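Local coordinates for teichoic acid biosynthesis protein F (Staphylococcus epidermidis, PDB 3L7I), which is a teichoic acid biosynthesis protein whose two Rossmann-like domains form a glycosyltransferase-like GT-B fold, at residues R529-L534 with S604-V609; K363-S368 with I372-Q377; N486-E491 with G653-Y658. One frame throughout, in Å; residues are numbered along the deposited sequence.

Contact 1 of 3, residues R529-L534 with S604-V609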
loop_
_atom_site.group_PDB
_atom_site.type_symbol
_atom_site.label_atom_id
_atom_site.label_comp_id
_atom_site.label_asym_id
_atom_site.label_seq_id
_atom_site.Cartn_x
_atom_site.Cartn_y
_atom_site.Cartn_z
ATOM N N ARG A 529 8.169 -20.342 59.456
ATOM C CA ARG A 529 7.192 -20.211 60.520
ATOM C C ARG A 529 7.179 -18.815 61.115
ATOM O O ARG A 529 6.115 -18.231 61.286
ATOM C CB ARG A 529 7.403 -21.258 61.611
ATOM C CG ARG A 529 6.937 -22.640 61.231
ATOM C CD ARG A 529 7.187 -23.609 62.350
ATOM N NE ARG A 529 6.480 -23.216 63.568
ATOM C CZ ARG A 529 5.270 -23.669 63.904
ATOM N NH1 ARG A 529 4.627 -24.533 63.109
ATOM N NH2 ARG A 529 4.705 -23.266 65.036
ATOM N N THR A 530 8.352 -18.272 61.431
ATOM C CA THR A 530 8.383 -16.958 62.073
ATOM C C THR A 530 8.093 -15.846 61.071
ATOM O O THR A 530 7.653 -14.758 61.458
ATOM C CB THR A 530 9.682 -16.684 62.885
ATOM O OG1 THR A 530 10.803 -16.657 62.006
ATOM C CG2 THR A 530 9.889 -17.756 63.955
ATOM N N HIS A 531 8.314 -16.129 59.788
ATOM C CA HIS A 531 7.942 -15.190 58.745
ATOM C C HIS A 531 6.425 -14.990 58.725
ATOM O O HIS A 531 5.954 -13.861 58.615
ATOM C CB HIS A 531 8.449 -15.657 57.387
ATOM C CG HIS A 531 8.087 -14.735 56.261
ATOM N ND1 HIS A 531 8.649 -13.484 56.113
ATOM C CD2 HIS A 531 7.214 -14.884 55.234
ATOM C CE1 HIS A 531 8.139 -12.901 55.041
ATOM N NE2 HIS A 531 7.268 -13.728 54.490
ATOM N N LEU A 532 5.668 -16.082 58.849
ATOM C CA LEU A 532 4.205 -16.004 58.976
ATOM C C LEU A 532 3.683 -15.574 60.369
ATOM O O LEU A 532 2.468 -15.466 60.570
ATOM C CB LEU A 532 3.562 -17.329 58.574
ATOM C CG LEU A 532 3.763 -17.765 57.120
ATOM C CD1 LEU A 532 3.551 -19.264 56.949
ATOM C CD2 LEU A 532 2.878 -16.980 56.161
ATOM N N ASN A 533 4.597 -15.331 61.312
ATOM C CA ASN A 533 4.255 -14.923 62.682
ATOM C C ASN A 533 3.378 -15.912 63.423
ATOM O O ASN A 533 2.483 -15.541 64.182
ATOM C CB ASN A 533 3.624 -13.538 62.696
ATOM C CG ASN A 533 4.447 -12.528 61.922
ATOM O OD1 ASN A 533 5.513 -12.087 62.381
ATOM N ND2 ASN A 533 3.967 -12.163 60.726
ATOM N N LEU A 534 3.658 -17.183 63.199
ATOM C CA LEU A 534 2.878 -18.252 63.781
ATOM C C LEU A 534 3.273 -18.519 65.238
ATOM O O LEU A 534 4.457 -18.605 65.564
ATOM C CB LEU A 534 3.050 -19.517 62.941
ATOM C CG LEU A 534 2.563 -19.360 61.501
ATOM C CD1 LEU A 534 2.814 -20.611 60.680
ATOM C CD2 LEU A 534 1.098 -19.044 61.530
ATOM N N SER A 604 -2.863 -16.522 51.204
ATOM C CA SER A 604 -3.219 -16.664 49.788
ATOM C C SER A 604 -2.224 -15.994 48.869
ATOM O O SER A 604 -2.109 -16.358 47.704
ATOM C CB SER A 604 -4.589 -16.048 49.520
ATOM O OG SER A 604 -5.570 -16.577 50.385
ATOM N N ASN A 605 -1.514 -15.006 49.391
ATOM C CA ASN A 605 -0.503 -14.316 48.609
ATOM C C ASN A 605 0.915 -14.845 48.765
ATOM O O ASN A 605 1.820 -14.380 48.083
ATOM C CB ASN A 605 -0.534 -12.826 48.915
ATOM C CG ASN A 605 -1.813 -12.183 48.454
ATOM O OD1 ASN A 605 -2.292 -12.447 47.335
ATOM N ND2 ASN A 605 -2.393 -11.337 49.311
ATOM N N TYR A 606 1.115 -15.812 49.649
ATOM C CA TYR A 606 2.463 -16.274 49.963
ATOM C C TYR A 606 3.178 -16.762 48.696
ATOM O O TYR A 606 2.607 -17.521 47.930
ATOM C CB TYR A 606 2.387 -17.367 51.029
ATOM C CG TYR A 606 3.711 -17.738 51.638
ATOM C CD1 TYR A 606 4.384 -18.891 51.246
ATOM C CD2 TYR A 606 4.290 -16.933 52.609
ATOM C CE1 TYR A 606 5.606 -19.230 51.804
ATOM C CE2 TYR A 606 5.513 -17.255 53.170
ATOM C CZ TYR A 606 6.167 -18.403 52.767
ATOM O OH TYR A 606 7.384 -18.709 53.334
ATOM N N ASN A 607 4.408 -16.312 48.456
ATOM C CA ASN A 607 5.099 -16.611 47.191
ATOM C C ASN A 607 5.176 -18.101 46.891
ATOM O O ASN A 607 4.998 -18.533 45.758
ATOM C CB ASN A 607 6.525 -16.055 47.201
ATOM C CG ASN A 607 6.617 -14.669 47.836
ATOM O OD1 ASN A 607 5.596 -14.019 48.094
ATOM N ND2 ASN A 607 7.850 -14.207 48.088
ATOM N N ASP A 608 5.425 -18.890 47.928
ATOM C CA ASP A 608 5.869 -20.269 47.750
ATOM C C ASP A 608 5.026 -21.353 48.479
ATOM O O ASP A 608 4.992 -21.456 49.710
ATOM C CB ASP A 608 7.355 -20.359 48.118
ATOM C CG ASP A 608 7.995 -21.624 47.627
ATOM O OD1 ASP A 608 9.017 -21.525 46.912
ATOM O OD2 ASP A 608 7.464 -22.716 47.951
ATOM N N VAL A 609 4.370 -22.186 47.695
ATOM C CA VAL A 609 3.375 -23.063 48.253
ATOM C C VAL A 609 3.992 -24.321 48.872
ATOM O O VAL A 609 3.380 -24.960 49.754
ATOM C CB VAL A 609 2.319 -23.423 47.189
ATOM C CG1 VAL A 609 2.828 -24.534 46.304
ATOM C CG2 VAL A 609 1.038 -23.847 47.859
#

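Contact 2 of 3, residues K363-S368 with I372-Q377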
loop_
_atom_site.group_PDB
_atom_site.type_symbol
_atom_site.label_atom_id
_atom_site.label_comp_id
_atom_site.label_asym_id
_atom_site.label_seq_id
_atom_site.Cartn_x
_atom_site.Cartn_y
_atom_site.Cartn_z
ATOM N N LYS A 363 3.354 -14.332 36.066
ATOM C CA LYS A 363 2.738 -13.674 37.184
ATOM C C LYS A 363 3.702 -13.652 38.330
ATOM O O LYS A 363 3.562 -12.865 39.238
ATOM C CB LYS A 363 1.428 -14.345 37.589
ATOM C CG LYS A 363 1.502 -15.229 38.833
ATOM C CD LYS A 363 0.120 -15.433 39.484
ATOM C CE LYS A 363 0.166 -16.508 40.583
ATOM N NZ LYS A 363 -1.209 -16.736 41.206
ATOM N N ASN A 364 4.717 -14.492 38.265
ATOM C CA ASN A 364 5.448 -14.855 39.459
ATOM C C ASN A 364 6.869 -15.188 39.226
ATOM O O ASN A 364 7.257 -15.577 38.133
ATOM C CB ASN A 364 4.854 -16.133 40.021
ATOM C CG ASN A 364 3.899 -15.869 41.108
ATOM O OD1 ASN A 364 3.652 -14.707 41.449
ATOM N ND2 ASN A 364 3.346 -16.925 41.687
ATOM N N TYR A 365 7.644 -15.084 40.290
ATOM C CA TYR A 365 8.884 -15.817 40.372
ATOM C C TYR A 365 8.581 -16.972 41.306
ATOM O O TYR A 365 8.484 -16.780 42.508
ATOM C CB TYR A 365 9.999 -14.940 40.920
ATOM C CG TYR A 365 11.235 -15.722 41.266
ATOM C CD1 TYR A 365 12.052 -16.253 40.267
ATOM C CD2 TYR A 365 11.577 -15.959 42.597
ATOM C CE1 TYR A 365 13.181 -16.993 40.584
ATOM C CE2 TYR A 365 12.695 -16.695 42.929
ATOM C CZ TYR A 365 13.500 -17.209 41.921
ATOM O OH TYR A 365 14.630 -17.927 42.270
ATOM N N SER A 366 8.388 -18.165 40.758
ATOM C CA SER A 366 7.887 -19.279 41.558
ATOM C C SER A 366 7.918 -20.629 40.845
ATOM O O SER A 366 8.428 -20.763 39.724
ATOM C CB SER A 366 6.445 -19.007 42.011
ATOM O OG SER A 366 5.514 -19.116 40.928
ATOM N N ASP A 367 7.355 -21.624 41.526
ATOM C CA ASP A 367 7.155 -22.965 40.987
ATOM C C ASP A 367 8.423 -23.616 40.484
ATOM O O ASP A 367 9.520 -23.243 40.857
ATOM C CB ASP A 367 6.079 -22.996 39.895
ATOM C CG ASP A 367 5.305 -24.326 39.879
ATOM O OD1 ASP A 367 5.497 -25.130 38.922
ATOM O OD2 ASP A 367 4.528 -24.578 40.843
ATOM N N SER A 368 8.245 -24.602 39.625
ATOM C CA SER A 368 9.336 -25.416 39.150
ATOM C C SER A 368 10.392 -24.648 38.352
ATOM O O SER A 368 11.573 -24.980 38.422
ATOM C CB SER A 368 8.787 -26.585 38.340
ATOM O OG SER A 368 8.497 -27.667 39.191
ATOM N N ILE A 372 14.520 -24.758 39.135
ATOM C CA ILE A 372 15.454 -25.076 38.070
ATOM C C ILE A 372 16.487 -23.957 38.049
ATOM O O ILE A 372 17.691 -24.216 38.001
ATOM C CB ILE A 372 14.747 -25.254 36.689
ATOM C CG1 ILE A 372 13.861 -26.507 36.706
ATOM C CG2 ILE A 372 15.760 -25.345 35.546
ATOM C CD1 ILE A 372 12.983 -26.673 35.457
ATOM N N TYR A 373 16.002 -22.721 38.154
ATOM C CA TYR A 373 16.860 -21.531 38.136
ATOM C C TYR A 373 17.796 -21.437 39.335
ATOM O O TYR A 373 18.993 -21.185 39.174
ATOM C CB TYR A 373 16.032 -20.251 38.043
ATOM C CG TYR A 373 16.820 -18.984 38.279
ATOM C CD1 TYR A 373 17.764 -18.549 37.360
ATOM C CD2 TYR A 373 16.612 -18.215 39.419
ATOM C CE1 TYR A 373 18.485 -17.381 37.563
ATOM C CE2 TYR A 373 17.324 -17.043 39.637
ATOM C CZ TYR A 373 18.258 -16.629 38.701
ATOM O OH TYR A 373 18.962 -15.468 38.908
ATOM N N GLU A 374 17.271 -21.641 40.536
ATOM C CA GLU A 374 18.132 -21.550 41.710
ATOM C C GLU A 374 19.240 -22.620 41.695
ATOM O O GLU A 374 20.349 -22.401 42.213
ATOM C CB GLU A 374 17.304 -21.565 42.998
ATOM C CG GLU A 374 16.301 -20.413 43.033
ATOM C CD GLU A 374 15.696 -20.150 44.404
ATOM O OE1 GLU A 374 15.820 -21.041 45.277
ATOM O OE2 GLU A 374 15.093 -19.057 44.596
ATOM N N TYR A 375 18.952 -23.767 41.086
ATOM C CA TYR A 375 19.951 -24.813 41.010
ATOM C C TYR A 375 21.015 -24.390 40.036
ATOM O O TYR A 375 22.195 -24.556 40.294
ATOM C CB TYR A 375 19.352 -26.137 40.556
ATOM C CG TYR A 375 20.412 -27.155 40.189
ATOM C CD1 TYR A 375 20.910 -28.051 41.137
ATOM C CD2 TYR A 375 20.930 -27.203 38.901
ATOM C CE1 TYR A 375 21.885 -28.974 40.806
ATOM C CE2 TYR A 375 21.897 -28.117 38.558
ATOM C CZ TYR A 375 22.373 -28.999 39.511
ATOM O OH TYR A 375 23.338 -29.903 39.145
ATOM N N MET A 376 20.606 -23.842 38.904
ATOM C CA MET A 376 21.587 -23.435 37.903
ATOM C C MET A 376 22.449 -22.251 38.351
ATOM O O MET A 376 23.622 -22.184 38.024
ATOM C CB MET A 376 20.916 -23.165 36.559
ATOM C CG MET A 376 20.449 -24.434 35.911
ATOM S SD MET A 376 19.891 -24.171 34.242
ATOM C CE MET A 376 21.435 -24.028 33.331
ATOM N N GLN A 377 21.865 -21.326 39.099
ATOM C CA GLN A 377 22.627 -20.248 39.698
ATOM C C GLN A 377 23.829 -20.771 40.508
ATOM O O GLN A 377 24.939 -20.236 40.420
ATOM C CB GLN A 377 21.718 -19.423 40.599
ATOM C CG GLN A 377 20.905 -18.410 39.844
ATOM C CD GLN A 377 21.774 -17.352 39.208
ATOM O OE1 GLN A 377 22.336 -16.499 39.905
ATOM N NE2 GLN A 377 21.890 -17.392 37.879
#

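Contact 3 of 3, residues N486-E491 with G653-Y658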
loop_
_atom_site.group_PDB
_atom_site.type_symbol
_atom_site.label_atom_id
_atom_site.label_comp_id
_atom_site.label_asym_id
_atom_site.label_seq_id
_atom_site.Cartn_x
_atom_site.Cartn_y
_atom_site.Cartn_z
ATOM N N ASN A 486 4.634 -38.897 37.632
ATOM C CA ASN A 486 4.284 -40.307 37.844
ATOM C C ASN A 486 3.783 -40.986 36.566
ATOM O O ASN A 486 3.454 -40.318 35.595
ATOM C CB ASN A 486 3.235 -40.437 38.958
ATOM C CG ASN A 486 2.296 -39.244 39.012
ATOM O OD1 ASN A 486 1.408 -39.087 38.169
ATOM N ND2 ASN A 486 2.498 -38.385 40.001
ATOM N N ARG A 487 3.712 -42.315 36.570
ATOM C CA ARG A 487 3.285 -43.039 35.380
ATOM C C ARG A 487 1.874 -42.663 34.973
ATOM O O ARG A 487 1.568 -42.559 33.793
ATOM C CB ARG A 487 3.387 -44.545 35.583
ATOM C CG ARG A 487 3.213 -45.306 34.291
ATOM C CD ARG A 487 4.278 -44.910 33.270
ATOM N NE ARG A 487 5.220 -46.003 33.009
ATOM C CZ ARG A 487 6.494 -46.039 33.406
ATOM N NH1 ARG A 487 7.021 -45.027 34.093
ATOM N NH2 ARG A 487 7.248 -47.099 33.104
ATOM N N TYR A 488 1.024 -42.464 35.972
ATOM C CA TYR A 488 -0.346 -41.990 35.788
ATOM C C TYR A 488 -0.400 -40.663 35.048
ATOM O O TYR A 488 -1.207 -40.482 34.149
ATOM C CB TYR A 488 -0.988 -41.879 37.160
ATOM C CG TYR A 488 -2.189 -40.976 37.303
ATOM C CD1 TYR A 488 -3.475 -41.487 37.240
ATOM C CD2 TYR A 488 -2.032 -39.624 37.585
ATOM C CE1 TYR A 488 -4.570 -40.669 37.404
ATOM C CE2 TYR A 488 -3.119 -38.800 37.751
ATOM C CZ TYR A 488 -4.384 -39.328 37.666
ATOM O OH TYR A 488 -5.474 -38.505 37.839
ATOM N N SER A 489 0.469 -39.735 35.413
ATOM C CA SER A 489 0.569 -38.489 34.667
ATOM C C SER A 489 1.116 -38.709 33.258
ATOM O O SER A 489 0.590 -38.161 32.305
ATOM C CB SER A 489 1.407 -37.454 35.426
ATOM O OG SER A 489 0.620 -36.778 36.391
ATOM N N THR A 490 2.170 -39.505 33.126
ATOM C CA THR A 490 2.682 -39.842 31.808
ATOM C C THR A 490 1.588 -40.398 30.903
ATOM O O THR A 490 1.458 -39.983 29.764
ATOM C CB THR A 490 3.801 -40.896 31.862
ATOM O OG1 THR A 490 4.885 -40.427 32.674
ATOM C CG2 THR A 490 4.310 -41.202 30.455
ATOM N N GLU A 491 0.809 -41.348 31.404
ATOM C CA GLU A 491 -0.168 -42.031 30.563
ATOM C C GLU A 491 -1.240 -41.045 30.106
ATOM O O GLU A 491 -1.684 -41.081 28.955
ATOM C CB GLU A 491 -0.784 -43.214 31.309
ATOM C CG GLU A 491 -0.775 -44.509 30.508
ATOM C CD GLU A 491 0.601 -45.195 30.474
ATOM O OE1 GLU A 491 0.871 -46.045 31.361
ATOM O OE2 GLU A 491 1.405 -44.905 29.551
ATOM N N GLY A 653 -15.352 -37.186 35.098
ATOM C CA GLY A 653 -14.549 -36.082 34.603
ATOM C C GLY A 653 -13.332 -35.901 35.495
ATOM O O GLY A 653 -12.748 -34.813 35.568
ATOM N N PHE A 654 -12.984 -36.984 36.193
ATOM C CA PHE A 654 -11.770 -37.112 36.987
ATOM C C PHE A 654 -11.052 -38.345 36.471
ATOM O O PHE A 654 -11.691 -39.319 36.087
ATOM C CB PHE A 654 -12.127 -37.347 38.447
ATOM C CG PHE A 654 -12.440 -36.092 39.217
ATOM C CD1 PHE A 654 -12.519 -34.863 38.581
ATOM C CD2 PHE A 654 -12.683 -36.151 40.583
ATOM C CE1 PHE A 654 -12.813 -33.709 39.303
ATOM C CE2 PHE A 654 -12.985 -35.016 41.301
ATOM C CZ PHE A 654 -13.045 -33.788 40.657
ATOM N N TYR A 655 -9.727 -38.318 36.462
ATOM C CA TYR A 655 -8.981 -39.455 35.944
ATOM C C TYR A 655 -8.934 -40.559 36.970
ATOM O O TYR A 655 -8.857 -41.742 36.625
ATOM C CB TYR A 655 -7.560 -39.075 35.579
ATOM C CG TYR A 655 -7.442 -38.152 34.393
ATOM C CD1 TYR A 655 -7.699 -38.600 33.101
ATOM C CD2 TYR A 655 -7.031 -36.832 34.562
ATOM C CE1 TYR A 655 -7.566 -37.757 32.021
ATOM C CE2 TYR A 655 -6.896 -35.995 33.488
ATOM C CZ TYR A 655 -7.167 -36.463 32.229
ATOM O OH TYR A 655 -7.026 -35.595 31.185
ATOM N N MET A 656 -8.973 -40.177 38.237
ATOM C CA MET A 656 -8.912 -41.175 39.283
ATOM C C MET A 656 -10.271 -41.455 39.907
ATOM O O MET A 656 -11.241 -40.713 39.708
ATOM C CB MET A 656 -7.918 -40.763 40.348
ATOM C CG MET A 656 -8.229 -39.442 40.972
ATOM S SD MET A 656 -7.839 -39.525 42.727
ATOM C CE MET A 656 -6.264 -40.370 42.671
ATOM N N ASN A 657 -10.343 -42.552 40.648
ATOM C CA ASN A 657 -11.577 -42.886 41.319
ATOM C C ASN A 657 -11.652 -42.220 42.689
ATOM O O ASN A 657 -11.275 -42.799 43.708
ATOM C CB ASN A 657 -11.774 -44.392 41.404
ATOM C CG ASN A 657 -13.207 -44.753 41.693
ATOM O OD1 ASN A 657 -13.927 -43.985 42.340
ATOM N ND2 ASN A 657 -13.643 -45.914 41.208
ATOM N N TYR A 658 -12.141 -40.984 42.674
ATOM C CA TYR A 658 -12.221 -40.110 43.845
ATOM C C TYR A 658 -12.920 -40.725 45.054
ATOM O O TYR A 658 -12.494 -40.536 46.200
ATOM C CB TYR A 658 -12.981 -38.852 43.459
ATOM C CG TYR A 658 -12.932 -37.723 44.460
ATOM C CD1 TYR A 658 -11.971 -36.734 44.360
ATOM C CD2 TYR A 658 -13.871 -37.626 45.471
ATOM C CE1 TYR A 658 -11.927 -35.687 45.247
ATOM C CE2 TYR A 658 -13.839 -36.581 46.379
ATOM C CZ TYR A 658 -12.860 -35.604 46.259
ATOM O OH TYR A 658 -12.812 -34.546 47.149
#

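Contact 1 of 3, residues R529-L534 with S604-V609
Tyr606 lays the CD2-CE2 side of its ring against the two side chains that lead out of helix 522-531, His531 and Leu532. The helix belongs to the Rossmann-like half of the GT-B fold that carries the six-stranded parallel sheet, and Tyr606 sits in the loop between the edge strand 600-602 of that sheet and helix 609-614. His531 CD2 comes to 3.6 Å from Tyr606 CE2, each atom at the edge of the other ring and near its plane. The two rings therefore meet rim to rim, with centroids 6.0 Å apart and planes inclined at 57°, and neither covers the other's face. The Leu532 side chain crosses the tyrosine at about a right angle and touches it with one branch, Leu532 CD2 resting 3.8 Å from Tyr606 CD2. With CG anti to the backbone N (chi1 179°), the imidazole of His531 reaches out toward the tyrosine.

The helix ends here in a Schellman motif, in which Asn533 takes a positive phi and Leu534 N bonds back to Arg529 O. Leu532 also packs on Leu612 of helix 609-614, to which Tyr606 adds its own contact. That helix begins at the N-cap Asp608, and it anchors the far end of the tyrosine as well: Tyr606 OH is hydrogen-bonded to Glu611 OE1.

Contact 2 of 3, residues K363-S368 with I372-Q377
The backbone runs from an irregular approach, residues 363-366, into helix 367-379, and one backbone bond, i to i+4, joins the two segments: Ile372 N donates to Ser368 O at 3.0 Å, with an N-H...O angle of 164°. The helix belongs to the beta-alpha-beta unit formed with strands 354-358 and 384-389, a building block of the Rossmann-like half of the GT-B fold that holds the seven-stranded sheet. Ser368 N reaches Asp367 OD1 from above the carboxylate plane, while Asp367 OD2 forms a salt bridge with Arg511.

Ahead of the helix, Tyr365 folds back over its side. A chi1 near 180° (169°) turns the ring back beside its own carbonyl carbon, and it crosses Tyr373 at about a right angle, with Tyr365 CE1 3.8 Å from Tyr373 CD2. Trp387 meets both tyrosines edge to face. Beyond this aromatic group, the hydroxyl of Tyr365 reaches the extended side chain of Glu374, whose carboxylate is turned 35° from the phenol ring. Glu374 OE2 accepts from Tyr365 OH at 2.6 Å through its anti lone pair, the one directed away from OE1.

Contact 3 of 3, residues N486-E491 with G653-Y658
Two tyrosine rings, Tyr488 and Tyr655, belong to side chains that cross at about a right angle, yet they do not stack: the outer end of Tyr488 meets the base of the Tyr655 side chain. Asn486 OD1 lies in the plane of the Tyr488 ring, at its edge. Tyr655 CB and Met656 CB both come at this ring obliquely, and Phe698 of helix 688-698 packs against it edge to face. The Tyr655 ring is likewise met obliquely, by Tyr488 OH.

The phenol end does most of the touching. Tyr488 CZ lies 3.8 Å from Tyr655 CB, and the hydroxyl oxygen is also beside that methylene. Met656 joins through its own CB, 4.2 Å from Tyr488 OH. Tyr488 extends from the first turn of helix 487-496, and its chi1 of 159°, which swings the ring away from the backbone N, carries the hydroxyl across to the loop 653-658. Tyr655 takes the other course: its CB points to the helix segment, but the ring then leads off, packing on Ile492 and Ala496 farther along the same helix.

The turn that carries Tyr488 is N-capped by Asn486. Asn486 OD1 accepts from Ser489 N at 3.0 Å, in the carbonyl plane, and also from Ser489 OG, which is tilted 35° out of it.

Both phenols spend their polar ends elsewhere, Tyr488 OH on the carbonyl of Pro447 and Tyr655 OH on Asp454 OD2, and the backbone of Tyr655 is hydrogen-bonded to Leu448. Between the two segments themselves, the chemistry is van der Waals contact of one phenol end with two CB atoms, while bonds to residues outside the pair fix where the two hydroxyls end.

The three contacts sample both halves of a GT-B architecture. Contact 2 lies in the half with the seven-stranded sheet, contact 1 in the half with the six-stranded sheet, and contact 3 joins the two. Contacts 1 and 2 have centres about 18 Å apart and touch across the halves through packing of Asn607 O on Ser366 CB, 4.0 Å apart; Asp608 OD1 is also hydrogen-bonded to Tyr371 OH, on helix 367-379, across the same boundary. Contact 3 is more remote, its centre about 31 Å from that of contact 1 and about 27 Å from that of contact 2, on the opposite side of the chain's centre from the latter. The two halves thus meet at separate places.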